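Long-range contacts in TarM (Staphylococcus aureus subsp. aureus 21178, PDB 4X7R), which is a glycosyltransferase of the GT-B fold, built on two Rossmann-like domains, with UDP and sugar ligands bound in the cleft between them: residues N304-H309 and A412-R417; G322-M327 and K388-F393. The protein carries 1 engineered substitution. One frame throughout, in Å; residues are numbered along the deposited sequence.

Interaction 1 of 2, residues N304-H309 and A412-R417; sequences NFVKIH and AMISKR. With 3YW ((2S)-2,3-dihydroxypropyl 2-acetamido-2-deoxy-alpha-D-glucopyranoside), chain F.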
# COMPACT_ATOMS: atom_id res chain seq x y z
N ASN A 304 -2.56 -15.79 -4.07
CA ASN A 304 -3.43 -14.86 -3.36
C ASN A 304 -4.83 -15.47 -3.45
O ASN A 304 -5.15 -16.13 -4.45
CB ASN A 304 -3.53 -13.53 -4.11
CG ASN A 304 -2.39 -12.60 -3.86
OD1 ASN A 304 -2.03 -12.35 -2.71
ND2 ASN A 304 -1.79 -12.10 -4.94
N PHE A 305 -5.67 -15.20 -2.43
CA PHE A 305 -7.06 -15.62 -2.48
C PHE A 305 -7.71 -14.79 -3.59
O PHE A 305 -7.31 -13.65 -3.83
CB PHE A 305 -7.77 -15.33 -1.16
CG PHE A 305 -7.59 -16.36 -0.07
CD1 PHE A 305 -8.28 -17.58 -0.11
CD2 PHE A 305 -6.76 -16.10 1.02
CE1 PHE A 305 -8.16 -18.50 0.93
CE2 PHE A 305 -6.64 -17.03 2.06
CZ PHE A 305 -7.36 -18.22 2.02
N VAL A 306 -8.71 -15.36 -4.25
CA VAL A 306 -9.41 -14.69 -5.33
C VAL A 306 -10.90 -14.52 -4.99
O VAL A 306 -11.53 -15.44 -4.45
CB VAL A 306 -9.15 -15.38 -6.72
CG1 VAL A 306 -9.92 -16.68 -6.88
CG2 VAL A 306 -9.50 -14.46 -7.85
N LYS A 307 -11.43 -13.31 -5.22
CA LYS A 307 -12.82 -13.01 -4.93
C LYS A 307 -13.62 -13.16 -6.21
O LYS A 307 -13.50 -12.33 -7.11
CB LYS A 307 -12.98 -11.60 -4.33
CG LYS A 307 -14.38 -11.32 -3.77
CD LYS A 307 -14.57 -9.84 -3.42
CE LYS A 307 -14.15 -9.38 -2.03
NZ LYS A 307 -14.99 -9.99 -0.96
N ILE A 308 -14.37 -14.25 -6.31
CA ILE A 308 -15.21 -14.52 -7.46
C ILE A 308 -16.62 -14.04 -7.16
O ILE A 308 -17.38 -14.69 -6.44
CB ILE A 308 -15.13 -15.97 -8.00
CG1 ILE A 308 -13.69 -16.31 -8.46
CG2 ILE A 308 -16.12 -16.18 -9.18
CD1 ILE A 308 -13.24 -17.69 -8.18
N HIS A 309 -16.94 -12.86 -7.69
CA HIS A 309 -18.27 -12.27 -7.55
C HIS A 309 -19.04 -12.70 -8.81
O HIS A 309 -18.63 -13.65 -9.48
CB HIS A 309 -18.15 -10.74 -7.44
CG HIS A 309 -17.23 -10.15 -8.46
ND1 HIS A 309 -17.67 -10.00 -9.77
CD2 HIS A 309 -15.95 -9.76 -8.40
CE1 HIS A 309 -16.65 -9.51 -10.45
NE2 HIS A 309 -15.60 -9.33 -9.67
N ALA A 412 -9.91 -8.82 -13.92
CA ALA A 412 -10.47 -8.62 -15.27
C ALA A 412 -11.01 -9.93 -15.82
O ALA A 412 -12.11 -9.95 -16.38
CB ALA A 412 -9.41 -8.06 -16.20
N MET A 413 -10.27 -11.02 -15.62
CA MET A 413 -10.66 -12.36 -16.08
C MET A 413 -11.92 -12.84 -15.35
O MET A 413 -12.80 -13.43 -15.98
CB MET A 413 -9.50 -13.34 -15.94
CG MET A 413 -8.42 -13.08 -16.98
SD MET A 413 -6.95 -14.09 -16.80
CE MET A 413 -7.59 -15.67 -17.28
N ILE A 414 -12.03 -12.52 -14.04
CA ILE A 414 -13.23 -12.84 -13.24
C ILE A 414 -14.46 -12.10 -13.84
O ILE A 414 -15.53 -12.69 -13.96
CB ILE A 414 -13.03 -12.57 -11.73
CG1 ILE A 414 -11.93 -13.48 -11.17
CG2 ILE A 414 -14.34 -12.74 -10.93
CD1 ILE A 414 -11.28 -12.94 -9.97
N SER A 415 -14.28 -10.84 -14.30
CA SER A 415 -15.35 -10.07 -14.93
C SER A 415 -15.51 -10.38 -16.42
O SER A 415 -16.11 -9.58 -17.14
CB SER A 415 -15.16 -8.58 -14.68
OG SER A 415 -15.50 -8.28 -13.34
N LYS A 416 -14.97 -11.53 -16.88
CA LYS A 416 -15.02 -11.99 -18.29
C LYS A 416 -14.40 -10.99 -19.28
O LYS A 416 -14.84 -10.88 -20.43
CB LYS A 416 -16.46 -12.39 -18.71
CG LYS A 416 -17.08 -13.54 -17.95
CD LYS A 416 -18.47 -13.82 -18.49
CE LYS A 416 -19.12 -15.01 -17.83
NZ LYS A 416 -20.55 -15.15 -18.22
N ARG A 417 -13.37 -10.25 -18.82
CA ARG A 417 -12.64 -9.26 -19.63
C ARG A 417 -11.28 -9.88 -19.95
O ARG A 417 -10.47 -10.08 -19.05
CB ARG A 417 -12.50 -7.89 -18.89
CG ARG A 417 -13.83 -7.25 -18.43
CD ARG A 417 -14.94 -7.40 -19.47
NE ARG A 417 -16.17 -6.66 -19.16
CZ ARG A 417 -17.39 -7.19 -19.23
NH1 ARG A 417 -17.55 -8.47 -19.51
NH2 ARG A 417 -18.45 -6.43 -19.01
O3A 3YW F . 5.96 -3.63 -3.06
C4A 3YW F . 2.59 -5.13 -3.74
C5A 3YW F . 3.86 -4.35 -3.98
O5 3YW F . 1.32 -7.84 -4.46
C6A 3YW F . 4.82 -4.45 -2.83
C5 3YW F . 0.16 -8.26 -5.19
C6 3YW F . -0.70 -9.03 -4.22
C4 3YW F . 0.61 -9.05 -6.41
O6 3YW F . -0.02 -10.15 -3.68
C3 3YW F . 1.36 -8.10 -7.35
O4 3YW F . -0.52 -9.59 -7.10
O3 3YW F . 1.84 -8.78 -8.51
O7 3YW F . 4.92 -7.08 -7.97
C7 3YW F . 4.08 -6.19 -8.07
C8 3YW F . 4.30 -4.99 -8.94
N2 3YW F . 2.92 -6.23 -7.41
C2 3YW F . 2.49 -7.38 -6.63
C1 3YW F . 2.20 -6.97 -5.17
O1 3YW F . 1.98 -5.61 -4.94
O2 3YW F . 3.52 -2.98 -4.21
O HOH W 1 -13.41 -8.74 -10.70
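His309 and Ser415 share one water, 2.5 Å from His309 NE2, an unusually short distance not to be pressed, and a weak 3.4 Å from Ser415 OG. No direct hydrogen bond joins 304-309 to 412-417. Ser415 OG lies beside CE1 in the plane of the imidazole, 3.3 Å from that carbon, while Ile414 comes over a face of the same ring. Its CG2 stands 4.1 Å from the ring centroid, 21° off the normal and shifted toward the rim, a CH-pi contact. The ring reaches this place with CG wedged between the backbone N and the carbonyl carbon (chi1 47°). Ile414 CG2 also packs against the backbone of Ile308, 4.0 Å from its CA. The other branch of Ile414 runs past Val306 in the opposite sense and brings CD1 to 3.7 Å from Lys307 O.

Just beyond Ile414 the helix closes in a Schellman motif, Lys416 taking positive phi and Arg417 N bonding Ala412 O at 2.8 Å. Arg471 of helix 460-477 bonds both His309 O and Ile414 O, so its charge, near the helix C-terminus, probably suits the local dipole. At the far end of the linker, Asn304 makes two weak bonds to O6 of 3YW. The chemistry thus implies an interdomain linker held at the C-terminal end of helix 407-414 chiefly by apolar packing and a shared arginine, with one water as a weak polar link.

Interaction 2 of 2, residues G322-M327 and K388-F393; sequences GHISRM and KCLEDF. With UDP (uridine-5'-diphosphate), chain E; SGN (2-deoxy-6-O-sulfo-2-(sulfoamino)-alpha-D-glucopyranose), chain C; 3YW ((2S)-2,3-dihydroxypropyl 2-acetamido-2-deoxy-alpha-D-glucopyranoside), chain F.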
# COMPACT_ATOMS: atom_id res chain seq x y z
N GLY A 322 -9.16 -1.34 -21.10
CA GLY A 322 -8.95 -0.89 -19.73
C GLY A 322 -7.60 -1.22 -19.14
O GLY A 322 -6.93 -2.16 -19.58
N HIS A 323 -7.20 -0.45 -18.12
CA HIS A 323 -5.96 -0.62 -17.36
C HIS A 323 -6.17 -0.01 -15.98
O HIS A 323 -6.34 1.20 -15.88
CB HIS A 323 -4.76 0.00 -18.09
CG HIS A 323 -3.44 -0.28 -17.45
ND1 HIS A 323 -2.59 -1.23 -17.96
CD2 HIS A 323 -2.87 0.29 -16.37
CE1 HIS A 323 -1.54 -1.23 -17.16
NE2 HIS A 323 -1.66 -0.34 -16.19
N ILE A 324 -6.21 -0.86 -14.93
CA ILE A 324 -6.41 -0.45 -13.54
C ILE A 324 -5.20 -0.87 -12.72
O ILE A 324 -5.01 -2.06 -12.49
CB ILE A 324 -7.73 -1.04 -12.93
CG1 ILE A 324 -8.98 -0.74 -13.80
CG2 ILE A 324 -7.94 -0.53 -11.50
CD1 ILE A 324 -10.22 -1.65 -13.45
N SER A 325 -4.37 0.11 -12.28
CA SER A 325 -3.18 -0.18 -11.47
C SER A 325 -2.67 1.05 -10.70
O SER A 325 -3.17 2.16 -10.89
CB SER A 325 -2.04 -0.68 -12.37
OG SER A 325 -1.43 0.37 -13.10
N ARG A 326 -1.63 0.83 -9.86
CA ARG A 326 -0.86 1.89 -9.22
C ARG A 326 -0.05 2.43 -10.42
O ARG A 326 0.44 1.62 -11.22
CB ARG A 326 0.14 1.31 -8.21
CG ARG A 326 -0.46 0.78 -6.93
CD ARG A 326 0.64 0.29 -5.98
NE ARG A 326 1.35 -0.87 -6.53
CZ ARG A 326 2.67 -0.95 -6.67
NH1 ARG A 326 3.45 0.05 -6.28
NH2 ARG A 326 3.23 -2.04 -7.20
N MET A 327 0.04 3.76 -10.58
CA MET A 327 0.77 4.32 -11.73
C MET A 327 2.24 4.44 -11.39
O MET A 327 2.72 5.50 -10.99
CB MET A 327 0.14 5.63 -12.22
CG MET A 327 -1.28 5.47 -12.67
SD MET A 327 -1.68 6.82 -13.77
CE MET A 327 -3.33 6.45 -14.14
N LYS A 388 -16.88 -2.25 -11.21
CA LYS A 388 -17.85 -1.50 -12.01
C LYS A 388 -17.17 -0.97 -13.27
O LYS A 388 -17.78 -0.99 -14.33
CB LYS A 388 -18.49 -0.35 -11.20
CG LYS A 388 -19.54 -0.81 -10.20
CD LYS A 388 -19.97 0.34 -9.29
CE LYS A 388 -20.99 -0.07 -8.25
NZ LYS A 388 -21.40 1.08 -7.40
N CYS A 389 -15.90 -0.51 -13.14
CA CYS A 389 -15.10 -0.02 -14.27
C CYS A 389 -14.84 -1.15 -15.27
O CYS A 389 -14.84 -0.90 -16.48
CB CYS A 389 -13.79 0.59 -13.78
SG CYS A 389 -13.99 1.99 -12.65
N LEU A 390 -14.66 -2.38 -14.75
CA LEU A 390 -14.40 -3.59 -15.54
C LEU A 390 -15.53 -3.94 -16.52
O LEU A 390 -15.26 -4.47 -17.59
CB LEU A 390 -14.03 -4.79 -14.65
CG LEU A 390 -12.62 -4.77 -14.05
CD1 LEU A 390 -12.51 -5.76 -12.92
CD2 LEU A 390 -11.56 -5.03 -15.11
N GLU A 391 -16.77 -3.59 -16.16
CA GLU A 391 -17.97 -3.80 -16.97
C GLU A 391 -17.90 -2.96 -18.26
O GLU A 391 -18.34 -3.40 -19.32
CB GLU A 391 -19.24 -3.43 -16.18
CG GLU A 391 -19.38 -4.06 -14.81
CD GLU A 391 -20.74 -3.92 -14.17
OE1 GLU A 391 -21.72 -4.49 -14.70
OE2 GLU A 391 -20.83 -3.25 -13.11
N ASP A 392 -17.31 -1.75 -18.16
CA ASP A 392 -17.14 -0.81 -19.26
C ASP A 392 -16.05 -1.22 -20.27
O ASP A 392 -16.00 -0.64 -21.35
CB ASP A 392 -16.86 0.61 -18.73
CG ASP A 392 -18.01 1.24 -17.96
OD1 ASP A 392 -19.17 1.15 -18.44
OD2 ASP A 392 -17.74 1.89 -16.92
N PHE A 393 -15.17 -2.17 -19.91
CA PHE A 393 -14.08 -2.57 -20.81
C PHE A 393 -14.41 -3.80 -21.65
O PHE A 393 -15.06 -4.72 -21.16
CB PHE A 393 -12.75 -2.80 -20.05
CG PHE A 393 -12.35 -1.83 -18.96
CD1 PHE A 393 -12.51 -0.45 -19.12
CD2 PHE A 393 -11.73 -2.29 -17.80
CE1 PHE A 393 -12.11 0.44 -18.11
CE2 PHE A 393 -11.32 -1.39 -16.80
CZ PHE A 393 -11.52 -0.04 -16.96
N1 UDP E . -6.72 -0.81 -7.64
C2 UDP E . -7.94 -0.21 -7.42
N3 UDP E . -8.12 1.00 -8.06
C4 UDP E . -7.22 1.66 -8.86
C5 UDP E . -5.95 0.99 -9.02
C6 UDP E . -5.74 -0.20 -8.42
O2 UDP E . -8.80 -0.69 -6.70
O4 UDP E . -7.55 2.72 -9.41
C1' UDP E . -6.56 -2.20 -7.13
C2' UDP E . -6.94 -3.28 -8.14
O2' UDP E . -8.33 -3.54 -8.10
C3' UDP E . -6.12 -4.47 -7.63
C4' UDP E . -4.87 -3.81 -7.07
O4' UDP E . -5.20 -2.42 -6.82
O3' UDP E . -6.77 -5.32 -6.68
C5' UDP E . -3.66 -3.90 -7.95
O5' UDP E . -3.18 -5.26 -7.87
PA UDP E . -1.98 -5.88 -8.72
O1A UDP E . -1.59 -7.18 -8.13
O2A UDP E . -2.45 -6.06 -10.18
O3A UDP E . -0.78 -4.88 -8.68
PB UDP E . -0.00 -4.15 -7.48
O1B UDP E . 0.09 -5.08 -6.29
O2B UDP E . -0.74 -2.87 -7.07
O3B UDP E . 1.40 -3.82 -7.93
C1 SGN C . 5.47 0.25 -1.66
C2 SGN C . 5.24 0.92 -3.05
C3 SGN C . 3.94 1.78 -3.08
C4 SGN C . 2.73 1.03 -2.48
C5 SGN C . 3.09 0.37 -1.13
C6 SGN C . 1.93 -0.44 -0.57
N2 SGN C . 6.41 1.72 -3.43
O3 SGN C . 3.61 2.15 -4.43
O4 SGN C . 1.62 1.93 -2.30
O5 SGN C . 4.28 -0.49 -1.25
O6 SGN C . 1.57 -1.43 -1.53
S1 SGN C . 7.37 0.91 -4.63
O1S SGN C . 6.57 0.79 -5.92
O2S SGN C . 7.79 -0.49 -4.14
O3S SGN C . 8.63 1.77 -4.85
S2 SGN C . 0.16 -1.49 -2.10
O4S SGN C . 0.21 -2.49 -3.27
O5S SGN C . -0.32 -0.13 -2.61
O6S SGN C . -0.74 -1.98 -0.98
O3A 3YW F . 5.96 -3.63 -3.06
C4A 3YW F . 2.59 -5.13 -3.74
C5A 3YW F . 3.86 -4.35 -3.98
O5 3YW F . 1.32 -7.84 -4.46
C6A 3YW F . 4.82 -4.45 -2.83
C5 3YW F . 0.16 -8.26 -5.19
C6 3YW F . -0.70 -9.03 -4.22
C4 3YW F . 0.61 -9.05 -6.41
O6 3YW F . -0.02 -10.15 -3.68
C3 3YW F . 1.36 -8.10 -7.35
O4 3YW F . -0.52 -9.59 -7.10
O3 3YW F . 1.84 -8.78 -8.51
O7 3YW F . 4.92 -7.08 -7.97
C7 3YW F . 4.08 -6.19 -8.07
C8 3YW F . 4.30 -4.99 -8.94
N2 3YW F . 2.92 -6.23 -7.41
C2 3YW F . 2.49 -7.38 -6.63
C1 3YW F . 2.20 -6.97 -5.17
O1 3YW F . 1.98 -5.61 -4.94
O2 3YW F . 3.52 -2.98 -4.21
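Gly322 and Phe393 meet by CH-pi contact: the glycine CA sits over the middle of the phenyl ring, 3.5 Å from its centroid and only 6° off the normal. With no side chain at Gly322, the strand backbone itself can lie on the ring. The opposite face of Phe393 is filled by Cys389 O, again over the centre, so the ring is sandwiched between the strand and a carbonyl of helix 386-391, just before it in the chain.

The apolar contacts belong to Ile324. Its CD1 comes to the edge of the same ring, in plane, 3.5 Å from Phe393 CE2, and reaches Leu390 CG at 4.0 Å; Cys389 CB lies a little farther off. The CG2 branch serves the ligand instead, 3.5 Å from C4 of the UDP base, so one isoleucine packs against both the helix and the nucleotide.

Polar bonds lie farther along 322-327. Ser325 OG receives His323 NE2 and donates to Arg326 O from well above the carbonyl plane. A bend in the Arg326 chain (chi3 -65°) sets NE 2.9 Å from UDP O2B. NH2 bonds UDP O3B at 2.7 Å, nearly straight at 167°, and NH1 bonds O3 of SGN at 2.8 Å. O2 of 3YW lies above one face of the guanidinium, toward its rim. The positive charge of Arg326 probably offsets the negative charge of the diphosphate and sulfo groups.

Strand 320-324 runs in the parallel sheet between strands 351-355 and 395-398, with helix 333-346 against His323. Helix 386-391 packs near its C-terminal end, where Phe393, leading into strand 395-398, also touches His353 and Tyr355.

How the interactions relate
Chain order runs from strand 299-301, the last of the N-terminal parallel sheet, through the linker 304-309 into strand 320-324 of the second sheet. Interaction 2 closes first, when 388-393 returns to 322-327 after 60 intervening residues. Interaction 1 closes later, as 412-417 comes back to 304-309 across 102 residues, and so encloses interaction 2 entirely; the two do not cross. They also touch directly: Arg417 reaches back to the carbonyls of Leu390 and Glu391, and Ala412 packs on Leu390. Interaction 1 ties the linker to helix 407-414, interaction 2 ties helix 386-391 to the second sheet, and both reach 3YW, through Asn304 and Arg326.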